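Local atomic coordinates of ethylbenzene dehydrogenase beta-subunit (Aromatoleum aromaticum, PDB entry 2IVF), a protein that forms the iron-sulfur subunit of a heme-containing dehydrogenase, carrying a chain of three 4Fe-4S clusters and one 3Fe-4S cluster in a ferredoxin-like polypeptide. Residues W42-N55 with Y200-C214. Residues are numbered along the deposited sequence; the frame is centred on the assembly and turned at random.
Sequences WTKRPGTEHMRWNN and YFNPVSQTSEKCILC. With SF4 (iron/sulfur cluster), chain U.
Trp53 lies flat against the peptide joining Lys210 to Cys211. Trp53 CB packs on CB of Cys211 at 4.1 Å. With chi2 near -15°, the indole turns one face to that peptide: CG and CD2 lie over its C and N atoms, and CE2, CZ3 and CH2 meet Lys210 O, which stands 3.2 Å above the ring plane. CG2 of Thr43 covers the centre of the opposite face. CD1 meets CD2 of Tyr200, although the two rings, tilted by 29°, are slid so far apart that they barely overlap. NE1 makes a weak hydrogen bond to SD of Met51. Trp53 CE3 lies 3.6 Å from S3 of the iron-sulfur cluster. CZ2 approaches Glu209 OE1, which lies in the ring plane.

The Glu209 carboxylate is gripped end-on by Arg45: NH2 reaches OE1 at 2.9 Å and NH1 reaches OE2 at 3.0 Å, the latter on the syn lone pair. Asn202 ND2 also donates to OE2, and Tyr68 of the alpha-subunit hydrogen-bonds OE1, so this salt bridge borders the subunit interface.

Cys211 SG binds iron FE1 and Cys214 SG binds iron FE4, the CxxC pair of a ferredoxin-type turn; Cys38 and Cys226 help complete this 4Fe-4S pocket. Trp42 NE1 donates to Cys214 SG (3.4 Å, 152°), a bond to a ligand sulfur that may tune the cluster electronically, while Ile212 CD1 sits over the six-membered ring of Trp42 in a CH-pi contact.

The loop linking helix 33-42 to strand 55-59 thus packs against hairpin 199-202/207-210 and the cysteine-bearing turn before helix 215-218.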
ATOM      1  N   TRP B  42     -12.532 -14.236  -8.192  1.00 23.71           N
ATOM      2  CA  TRP B  42     -12.339 -15.468  -8.936  1.00 24.79           C
ATOM      3  C   TRP B  42     -11.335 -16.462  -8.398  1.00 24.06           C
ATOM      4  O   TRP B  42     -11.452 -17.655  -8.727  1.00 24.06           O
ATOM      5  CB  TRP B  42     -11.979 -15.200 -10.408  1.00 25.34           C
ATOM      6  CG  TRP B  42     -12.852 -14.187 -11.043  1.00 25.88           C
ATOM      7  CD1 TRP B  42     -12.467 -12.959 -11.457  1.00 27.40           C
ATOM      8  CD2 TRP B  42     -14.265 -14.266 -11.285  1.00 27.21           C
ATOM      9  NE1 TRP B  42     -13.541 -12.263 -11.962  1.00 27.96           N
ATOM     10  CE2 TRP B  42     -14.651 -13.049 -11.882  1.00 25.68           C
ATOM     11  CE3 TRP B  42     -15.244 -15.249 -11.063  1.00 27.07           C
ATOM     12  CZ2 TRP B  42     -15.973 -12.768 -12.229  1.00 27.34           C
ATOM     13  CZ3 TRP B  42     -16.552 -14.978 -11.432  1.00 26.79           C
ATOM     14  CH2 TRP B  42     -16.904 -13.755 -12.006  1.00 27.17           C
ATOM     15  N   THR B  43     -10.315 -16.027  -7.672  1.00 23.83           N
ATOM     16  CA  THR B  43      -9.197 -16.944  -7.447  1.00 24.16           C
ATOM     17  C   THR B  43      -8.822 -17.087  -5.996  1.00 24.74           C
ATOM     18  O   THR B  43      -7.655 -17.070  -5.635  1.00 25.13           O
ATOM     19  CB  THR B  43      -7.935 -16.621  -8.330  1.00 22.89           C
ATOM     20  OG1 THR B  43      -7.459 -15.294  -8.076  1.00 22.97           O
ATOM     21  CG2 THR B  43      -8.288 -16.739  -9.783  1.00 24.06           C
ATOM     22  N   LYS B  44      -9.835 -17.300  -5.188  1.00 25.30           N
ATOM     23  CA  LYS B  44      -9.659 -17.750  -3.820  1.00 26.48           C
ATOM     24  C   LYS B  44     -10.180 -19.172  -3.573  1.00 26.75           C
ATOM     25  O   LYS B  44     -10.192 -19.641  -2.446  1.00 27.72           O
ATOM     26  CB  LYS B  44     -10.313 -16.745  -2.869  1.00 26.32           C
ATOM     27  CG  LYS B  44      -9.487 -15.530  -2.730  1.00 27.38           C
ATOM     28  CD  LYS B  44     -10.186 -14.400  -1.984  1.00 26.69           C
ATOM     29  CE  LYS B  44     -10.536 -14.714  -0.576  1.00 26.95           C
ATOM     30  NZ  LYS B  44     -11.242 -13.524   0.015  1.00 24.41           N
ATOM     31  N   ARG B  45     -10.629 -19.839  -4.630  1.00 27.04           N
ATOM     32  CA  ARG B  45     -11.071 -21.219  -4.578  1.00 27.62           C
ATOM     33  C   ARG B  45      -9.875 -22.160  -4.456  1.00 27.50           C
ATOM     34  O   ARG B  45      -8.808 -21.849  -4.977  1.00 28.02           O
ATOM     35  CB  ARG B  45     -11.818 -21.546  -5.876  1.00 27.84           C
ATOM     36  CG  ARG B  45     -13.083 -20.741  -6.071  1.00 28.75           C
ATOM     37  CD  ARG B  45     -13.722 -21.011  -7.406  1.00 29.19           C
ATOM     38  NE  ARG B  45     -13.066 -20.250  -8.446  1.00 30.70           N
ATOM     39  CZ  ARG B  45     -12.362 -20.779  -9.443  1.00 30.18           C
ATOM     40  NH1 ARG B  45     -12.241 -22.096  -9.575  1.00 28.21           N
ATOM     41  NH2 ARG B  45     -11.798 -19.973 -10.320  1.00 29.72           N
ATOM     42  N   PRO B  46     -10.024 -23.291  -3.748  1.00 27.74           N
ATOM     43  CA  PRO B  46      -8.921 -24.273  -3.677  1.00 27.30           C
ATOM     44  C   PRO B  46      -8.389 -24.626  -5.066  1.00 26.60           C
ATOM     45  O   PRO B  46      -9.166 -24.894  -5.986  1.00 26.73           O
ATOM     46  CB  PRO B  46      -9.568 -25.492  -3.001  1.00 27.58           C
ATOM     47  CG  PRO B  46     -10.720 -24.942  -2.239  1.00 29.06           C
ATOM     48  CD  PRO B  46     -11.189 -23.716  -2.948  1.00 28.87           C
ATOM     49  N   GLY B  47      -7.081 -24.579  -5.219  1.00 25.88           N
ATOM     50  CA  GLY B  47      -6.461 -24.846  -6.490  1.00 26.07           C
ATOM     51  C   GLY B  47      -6.281 -23.639  -7.402  1.00 25.22           C
ATOM     52  O   GLY B  47      -5.677 -23.783  -8.438  1.00 25.48           O
ATOM     53  N   THR B  48      -6.778 -22.452  -7.018  1.00 25.05           N
ATOM     54  CA  THR B  48      -6.619 -21.200  -7.817  1.00 25.06           C
ATOM     55  C   THR B  48      -5.760 -20.139  -7.097  1.00 25.15           C
ATOM     56  O   THR B  48      -5.499 -19.067  -7.631  1.00 24.15           O
ATOM     57  CB  THR B  48      -7.977 -20.560  -8.095  1.00 24.70           C
ATOM     58  OG1 THR B  48      -8.539 -20.078  -6.857  1.00 22.84           O
ATOM     59  CG2 THR B  48      -8.971 -21.584  -8.801  1.00 23.77           C
ATOM     60  N   GLU B  49      -5.332 -20.454  -5.878  1.00 25.32           N
ATOM     61  CA  GLU B  49      -4.724 -19.459  -5.004  1.00 25.46           C
ATOM     62  C   GLU B  49      -3.454 -18.870  -5.562  1.00 25.30           C
ATOM     63  O   GLU B  49      -3.170 -17.706  -5.337  1.00 26.26           O
ATOM     64  CB  GLU B  49      -4.422 -20.090  -3.636  1.00 26.22           C
ATOM     65  CG  GLU B  49      -5.631 -20.591  -2.905  1.00 28.20           C
ATOM     66  CD  GLU B  49      -5.777 -22.097  -2.928  1.00 29.19           C
ATOM     67  OE1 GLU B  49      -5.404 -22.741  -3.946  1.00 27.69           O
ATOM     68  OE2 GLU B  49      -6.268 -22.620  -1.907  1.00 32.17           O
ATOM     69  N   HIS B  50      -2.682 -19.672  -6.286  1.00 24.29           N
ATOM     70  CA  HIS B  50      -1.510 -19.187  -6.981  1.00 24.72           C
ATOM     71  C   HIS B  50      -1.804 -18.352  -8.228  1.00 25.37           C
ATOM     72  O   HIS B  50      -0.899 -17.772  -8.768  1.00 25.98           O
ATOM     73  CB  HIS B  50      -0.643 -20.348  -7.432  1.00 24.60           C
ATOM     74  CG  HIS B  50      -1.302 -21.260  -8.431  1.00 25.24           C
ATOM     75  ND1 HIS B  50      -2.306 -22.133  -8.084  1.00 23.26           N
ATOM     76  CD2 HIS B  50      -1.139 -21.385  -9.774  1.00 23.93           C
ATOM     77  CE1 HIS B  50      -2.698 -22.800  -9.164  1.00 26.83           C
ATOM     78  NE2 HIS B  50      -1.989 -22.382 -10.198  1.00 23.56           N
ATOM     79  N   MET B  51      -3.039 -18.390  -8.731  1.00 25.06           N
ATOM     80  CA  MET B  51      -3.334 -17.766  -9.999  1.00 24.81           C
ATOM     81  C   MET B  51      -3.565 -16.296  -9.817  1.00 24.29           C
ATOM     82  O   MET B  51      -4.432 -15.884  -9.022  1.00 24.12           O
ATOM     83  CB  MET B  51      -4.584 -18.367 -10.596  1.00 24.71           C
ATOM     84  CG  MET B  51      -4.562 -19.870 -10.756  1.00 25.44           C
ATOM     85  SD  MET B  51      -6.148 -20.426 -11.428  1.00 25.07           S
ATOM     86  CE  MET B  51      -5.891 -22.211 -11.561  1.00 25.35           C
ATOM     87  N   ARG B  52      -2.801 -15.502 -10.564  1.00 23.79           N
ATOM     88  CA  ARG B  52      -3.007 -14.058 -10.663  1.00 23.96           C
ATOM     89  C   ARG B  52      -3.374 -13.762 -12.081  1.00 24.72           C
ATOM     90  O   ARG B  52      -2.541 -13.359 -12.901  1.00 24.51           O
ATOM     91  CB  ARG B  52      -1.747 -13.283 -10.222  1.00 24.49           C
ATOM     92  CG  ARG B  52      -1.564 -13.248  -8.730  1.00 24.23           C
ATOM     93  CD  ARG B  52      -0.783 -14.468  -8.251  1.00 27.44           C
ATOM     94  NE  ARG B  52      -0.554 -14.424  -6.805  1.00 23.29           N
ATOM     95  CZ  ARG B  52       0.163 -15.321  -6.157  1.00 21.73           C
ATOM     96  NH1 ARG B  52       0.677 -16.345  -6.806  1.00 23.16           N
ATOM     97  NH2 ARG B  52       0.365 -15.218  -4.855  1.00 23.50           N
ATOM     98  N   TRP B  53      -4.641 -14.007 -12.382  1.00 23.94           N
ATOM     99  CA  TRP B  53      -5.154 -13.819 -13.739  1.00 24.15           C
ATOM    100  C   TRP B  53      -4.899 -12.385 -14.144  1.00 24.00           C
ATOM    101  O   TRP B  53      -4.484 -12.142 -15.251  1.00 24.90           O
ATOM    102  CB  TRP B  53      -6.626 -14.118 -13.842  1.00 22.52           C
ATOM    103  CG  TRP B  53      -7.050 -15.511 -13.565  1.00 22.26           C
ATOM    104  CD1 TRP B  53      -6.272 -16.641 -13.494  1.00 22.95           C
ATOM    105  CD2 TRP B  53      -8.405 -15.953 -13.426  1.00 23.00           C
ATOM    106  NE1 TRP B  53      -7.055 -17.726 -13.304  1.00 24.35           N
ATOM    107  CE2 TRP B  53      -8.370 -17.347 -13.269  1.00 23.82           C
ATOM    108  CE3 TRP B  53      -9.646 -15.296 -13.438  1.00 23.41           C
ATOM    109  CZ2 TRP B  53      -9.513 -18.095 -13.063  1.00 19.55           C
ATOM    110  CZ3 TRP B  53     -10.773 -16.027 -13.280  1.00 23.25           C
ATOM    111  CH2 TRP B  53     -10.713 -17.426 -13.100  1.00 22.59           C
ATOM    112  N   ASN B  54      -5.113 -11.439 -13.228  1.00 24.79           N
ATOM    113  CA  ASN B  54      -4.604 -10.113 -13.392  1.00 24.28           C
ATOM    114  C   ASN B  54      -3.345 -10.069 -12.576  1.00 24.81           C
ATOM    115  O   ASN B  54      -3.355 -10.372 -11.366  1.00 22.13           O
ATOM    116  CB  ASN B  54      -5.551  -9.026 -12.882  1.00 25.04           C
ATOM    117  CG  ASN B  54      -4.944  -7.656 -13.040  1.00 24.95           C
ATOM    118  OD1 ASN B  54      -5.300  -6.928 -13.944  1.00 26.41           O
ATOM    119  ND2 ASN B  54      -3.960  -7.316 -12.176  1.00 22.41           N
ATOM    120  N   ASN B  55      -2.246  -9.776 -13.258  1.00 23.86           N
ATOM    121  CA  ASN B  55      -0.968  -9.717 -12.588  1.00 23.71           C
ATOM    122  C   ASN B  55      -0.266  -8.399 -12.867  1.00 24.36           C
ATOM    123  O   ASN B  55      -0.412  -7.818 -13.942  1.00 24.35           O
ATOM    124  CB  ASN B  55      -0.072 -10.899 -12.971  1.00 23.35           C
ATOM    125  CG  ASN B  55       0.018 -11.108 -14.428  1.00 22.54           C
ATOM    126  OD1 ASN B  55      -0.809 -11.850 -15.014  1.00 26.51           O
ATOM    127  ND2 ASN B  55       1.018 -10.540 -15.035  1.00 16.88           N
ATOM    128  N   TYR B 200      -3.474 -21.274 -16.389  1.00 24.58           N
ATOM    129  CA  TYR B 200      -2.925 -21.728 -15.126  1.00 23.69           C
ATOM    130  C   TYR B 200      -3.581 -23.036 -14.682  1.00 23.86           C
ATOM    131  O   TYR B 200      -4.796 -23.133 -14.607  1.00 23.11           O
ATOM    132  CB  TYR B 200      -3.159 -20.691 -14.009  1.00 24.58           C
ATOM    133  CG  TYR B 200      -2.689 -19.308 -14.363  1.00 24.50           C
ATOM    134  CD1 TYR B 200      -1.398 -18.912 -14.071  1.00 22.82           C
ATOM    135  CD2 TYR B 200      -3.502 -18.444 -15.082  1.00 25.50           C
ATOM    136  CE1 TYR B 200      -0.928 -17.646 -14.474  1.00 27.58           C
ATOM    137  CE2 TYR B 200      -3.047 -17.187 -15.481  1.00 25.30           C
ATOM    138  CZ  TYR B 200      -1.777 -16.786 -15.171  1.00 25.69           C
ATOM    139  OH  TYR B 200      -1.316 -15.540 -15.554  1.00 25.53           O
ATOM    140  N   PHE B 201      -2.767 -24.013 -14.335  1.00 22.99           N
ATOM    141  CA  PHE B 201      -3.276 -25.275 -13.880  1.00 22.51           C
ATOM    142  C   PHE B 201      -3.862 -25.136 -12.489  1.00 22.89           C
ATOM    143  O   PHE B 201      -3.273 -24.494 -11.628  1.00 21.26           O
ATOM    144  CB  PHE B 201      -2.174 -26.312 -13.850  1.00 21.63           C
ATOM    145  CG  PHE B 201      -2.653 -27.699 -13.591  1.00 21.61           C
ATOM    146  CD1 PHE B 201      -3.682 -28.262 -14.350  1.00 20.43           C
ATOM    147  CD2 PHE B 201      -2.051 -28.468 -12.621  1.00 21.25           C
ATOM    148  CE1 PHE B 201      -4.104 -29.535 -14.103  1.00 20.94           C
ATOM    149  CE2 PHE B 201      -2.444 -29.754 -12.395  1.00 21.64           C
ATOM    150  CZ  PHE B 201      -3.483 -30.298 -13.137  1.00 21.63           C
ATOM    151  N   ASN B 202      -5.020 -25.759 -12.300  1.00 23.26           N
ATOM    152  CA  ASN B 202      -5.670 -25.896 -10.983  1.00 23.55           C
ATOM    153  C   ASN B 202      -5.462 -27.359 -10.577  1.00 24.02           C
ATOM    154  O   ASN B 202      -6.080 -28.267 -11.124  1.00 24.73           O
ATOM    155  CB  ASN B 202      -7.141 -25.530 -11.097  1.00 23.77           C
ATOM    156  CG  ASN B 202      -7.904 -25.697  -9.812  1.00 23.74           C
ATOM    157  OD1 ASN B 202      -7.584 -26.550  -8.997  1.00 24.61           O
ATOM    158  ND2 ASN B 202      -8.931 -24.869  -9.622  1.00 22.81           N
ATOM    159  N   PRO B 203      -4.530 -27.599  -9.661  1.00 24.32           N
ATOM    160  CA  PRO B 203      -4.191 -28.948  -9.259  1.00 24.31           C
ATOM    161  C   PRO B 203      -5.233 -29.626  -8.412  1.00 24.32           C
ATOM    162  O   PRO B 203      -5.107 -30.806  -8.165  1.00 23.23           O
ATOM    163  CB  PRO B 203      -2.893 -28.765  -8.474  1.00 24.41           C
ATOM    164  CG  PRO B 203      -2.910 -27.418  -8.004  1.00 25.80           C
ATOM    165  CD  PRO B 203      -3.724 -26.598  -8.959  1.00 25.88           C
ATOM    166  N   VAL B 204      -6.231 -28.880  -7.937  1.00 24.19           N
ATOM    167  CA  VAL B 204      -7.365 -29.449  -7.224  1.00 23.57           C
ATOM    168  C   VAL B 204      -8.415 -30.013  -8.194  1.00 23.49           C
ATOM    169  O   VAL B 204      -8.772 -31.197  -8.126  1.00 22.77           O
ATOM    170  CB  VAL B 204      -7.938 -28.400  -6.260  1.00 23.35           C
ATOM    171  CG1 VAL B 204      -9.119 -28.929  -5.508  1.00 24.10           C
ATOM    172  CG2 VAL B 204      -6.813 -28.010  -5.240  1.00 23.52           C
ATOM    173  N   SER B 205      -8.912 -29.183  -9.096  1.00 23.67           N
ATOM    174  CA  SER B 205      -9.805 -29.671 -10.150  1.00 23.53           C
ATOM    175  C   SER B 205      -9.067 -30.492 -11.203  1.00 23.58           C
ATOM    176  O   SER B 205      -9.683 -31.280 -11.901  1.00 21.48           O
ATOM    177  CB  SER B 205     -10.492 -28.496 -10.839  1.00 23.47           C
ATOM    178  OG  SER B 205      -9.533 -27.589 -11.382  1.00 24.82           O
ATOM    179  N   GLN B 206      -7.773 -30.269 -11.336  1.00 24.37           N
ATOM    180  CA  GLN B 206      -6.980 -30.846 -12.409  1.00 24.95           C
ATOM    181  C   GLN B 206      -7.489 -30.402 -13.764  1.00 24.72           C
ATOM    182  O   GLN B 206      -7.506 -31.147 -14.732  1.00 23.73           O
ATOM    183  CB  GLN B 206      -6.899 -32.350 -12.264  1.00 25.76           C
ATOM    184  CG  GLN B 206      -6.063 -32.745 -11.047  1.00 27.74           C
ATOM    185  CD  GLN B 206      -6.018 -34.226 -10.852  1.00 27.32           C
ATOM    186  OE1 GLN B 206      -5.258 -34.922 -11.520  1.00 31.94           O
ATOM    187  NE2 GLN B 206      -6.859 -34.735  -9.939  1.00 30.63           N
ATOM    188  N   THR B 207      -7.913 -29.152 -13.804  1.00 24.16           N
ATOM    189  CA  THR B 207      -8.224 -28.470 -15.050  1.00 24.31           C
ATOM    190  C   THR B 207      -7.350 -27.235 -15.007  1.00 24.22           C
ATOM    191  O   THR B 207      -6.711 -26.955 -13.982  1.00 22.32           O
ATOM    192  CB  THR B 207      -9.707 -28.007 -15.109  1.00 24.75           C
ATOM    193  OG1 THR B 207      -9.933 -27.065 -14.044  1.00 24.29           O
ATOM    194  CG2 THR B 207     -10.697 -29.197 -15.033  1.00 24.94           C
ATOM    195  N   SER B 208      -7.278 -26.565 -16.141  1.00 23.50           N
ATOM    196  CA  SER B 208      -6.656 -25.274 -16.226  1.00 23.32           C
ATOM    197  C   SER B 208      -7.713 -24.164 -16.295  1.00 23.08           C
ATOM    198  O   SER B 208      -8.829 -24.339 -16.792  1.00 23.35           O
ATOM    199  CB  SER B 208      -5.707 -25.220 -17.423  1.00 23.89           C
ATOM    200  OG  SER B 208      -4.615 -26.125 -17.242  1.00 23.35           O
ATOM    201  N   GLU B 209      -7.332 -23.030 -15.728  1.00 23.75           N
ATOM    202  CA  GLU B 209      -8.185 -21.888 -15.648  1.00 24.12           C
ATOM    203  C   GLU B 209      -7.428 -20.653 -16.121  1.00 23.87           C
ATOM    204  O   GLU B 209      -6.208 -20.653 -16.245  1.00 25.26           O
ATOM    205  CB  GLU B 209      -8.626 -21.685 -14.223  1.00 24.04           C
ATOM    206  CG  GLU B 209      -9.438 -22.837 -13.669  1.00 24.87           C
ATOM    207  CD  GLU B 209     -10.251 -22.433 -12.492  1.00 25.05           C
ATOM    208  OE1 GLU B 209     -11.107 -21.526 -12.630  1.00 29.55           O
ATOM    209  OE2 GLU B 209     -10.078 -23.049 -11.433  1.00 25.51           O
ATOM    210  N   LYS B 210      -8.183 -19.586 -16.329  1.00 23.54           N
ATOM    211  CA  LYS B 210      -7.651 -18.380 -16.892  1.00 23.13           C
ATOM    212  C   LYS B 210      -8.660 -17.239 -16.714  1.00 22.06           C
ATOM    213  O   LYS B 210      -9.831 -17.441 -16.393  1.00 23.82           O
ATOM    214  CB  LYS B 210      -7.418 -18.618 -18.406  1.00 22.08           C
ATOM    215  CG  LYS B 210      -8.683 -18.793 -19.208  1.00 23.55           C
ATOM    216  CD  LYS B 210      -8.426 -18.958 -20.682  1.00 22.41           C
ATOM    217  CE  LYS B 210      -7.961 -17.715 -21.388  1.00 22.02           C
ATOM    218  NZ  LYS B 210      -8.863 -16.555 -21.122  1.00 21.44           N
ATOM    219  N   CYS B 211      -8.198 -16.045 -17.021  1.00 22.65           N
ATOM    220  CA  CYS B 211      -9.066 -14.891 -17.084  1.00 22.55           C
ATOM    221  C   CYS B 211     -10.276 -15.188 -17.934  1.00 21.66           C
ATOM    222  O   CYS B 211     -10.153 -15.658 -19.055  1.00 21.76           O
ATOM    223  CB  CYS B 211      -8.276 -13.714 -17.622  1.00 23.25           C
ATOM    224  SG  CYS B 211      -9.163 -12.259 -18.084  1.00 23.63           S
ATOM    225  N   ILE B 212     -11.444 -14.936 -17.353  1.00 22.60           N
ATOM    226  CA  ILE B 212     -12.744 -15.134 -18.006  1.00 22.19           C
ATOM    227  C   ILE B 212     -13.353 -13.808 -18.528  1.00 22.00           C
ATOM    228  O   ILE B 212     -14.524 -13.725 -18.887  1.00 22.75           O
ATOM    229  CB  ILE B 212     -13.701 -15.876 -17.043  1.00 23.00           C
ATOM    230  CG1 ILE B 212     -13.988 -15.055 -15.770  1.00 21.05           C
ATOM    231  CG2 ILE B 212     -13.071 -17.248 -16.702  1.00 22.97           C
ATOM    232  CD1 ILE B 212     -15.222 -15.566 -14.953  1.00 23.40           C
ATOM    233  N   LEU B 213     -12.503 -12.801 -18.634  1.00 22.09           N
ATOM    234  CA  LEU B 213     -12.903 -11.425 -18.860  1.00 22.66           C
ATOM    235  C   LEU B 213     -14.145 -11.060 -18.035  1.00 23.60           C
ATOM    236  O   LEU B 213     -14.999 -10.315 -18.492  1.00 22.37           O
ATOM    237  CB  LEU B 213     -13.090 -11.100 -20.340  1.00 22.76           C
ATOM    238  CG  LEU B 213     -12.268  -9.899 -20.826  1.00 22.68           C
ATOM    239  CD1 LEU B 213     -12.445  -9.711 -22.334  1.00 25.32           C
ATOM    240  CD2 LEU B 213     -12.589  -8.604 -20.047  1.00 24.54           C
ATOM    241  N   CYS B 214     -14.187 -11.535 -16.779  1.00 24.05           N
ATOM    242  CA  CYS B 214     -15.330 -11.291 -15.900  1.00 23.22           C
ATOM    243  C   CYS B 214     -16.672 -11.441 -16.601  1.00 23.81           C
ATOM    244  O   CYS B 214     -17.547 -10.617 -16.402  1.00 21.16           O
ATOM    245  CB  CYS B 214     -15.267  -9.886 -15.359  1.00 25.25           C
ATOM    246  SG  CYS B 214     -14.010  -9.636 -14.112  1.00 22.54           S
TER
HETATM  247 FE1  SF4 U1359      -9.805 -11.259 -16.223  1.00 24.74          FE
HETATM  248 FE2  SF4 U1359      -9.665 -11.232 -13.599  1.00 24.78          FE
HETATM  249 FE3  SF4 U1359      -9.554  -8.916 -14.960  1.00 26.01          FE
HETATM  250 FE4  SF4 U1359     -11.914 -10.198 -14.798  1.00 23.99          FE
HETATM  251  S1  SF4 U1359     -10.757  -9.256 -13.055  1.00 24.55           S
HETATM  252  S2  SF4 U1359     -10.984  -9.375 -16.706  1.00 24.48           S
HETATM  253  S3  SF4 U1359     -11.227 -12.423 -14.808  1.00 23.52           S
HETATM  254  S4  SF4 U1359      -7.995 -10.665 -14.988  1.00 24.40           S
HETATM  255  O   HOH W   1      -3.175 -14.004 -16.805  1.00 17.98           O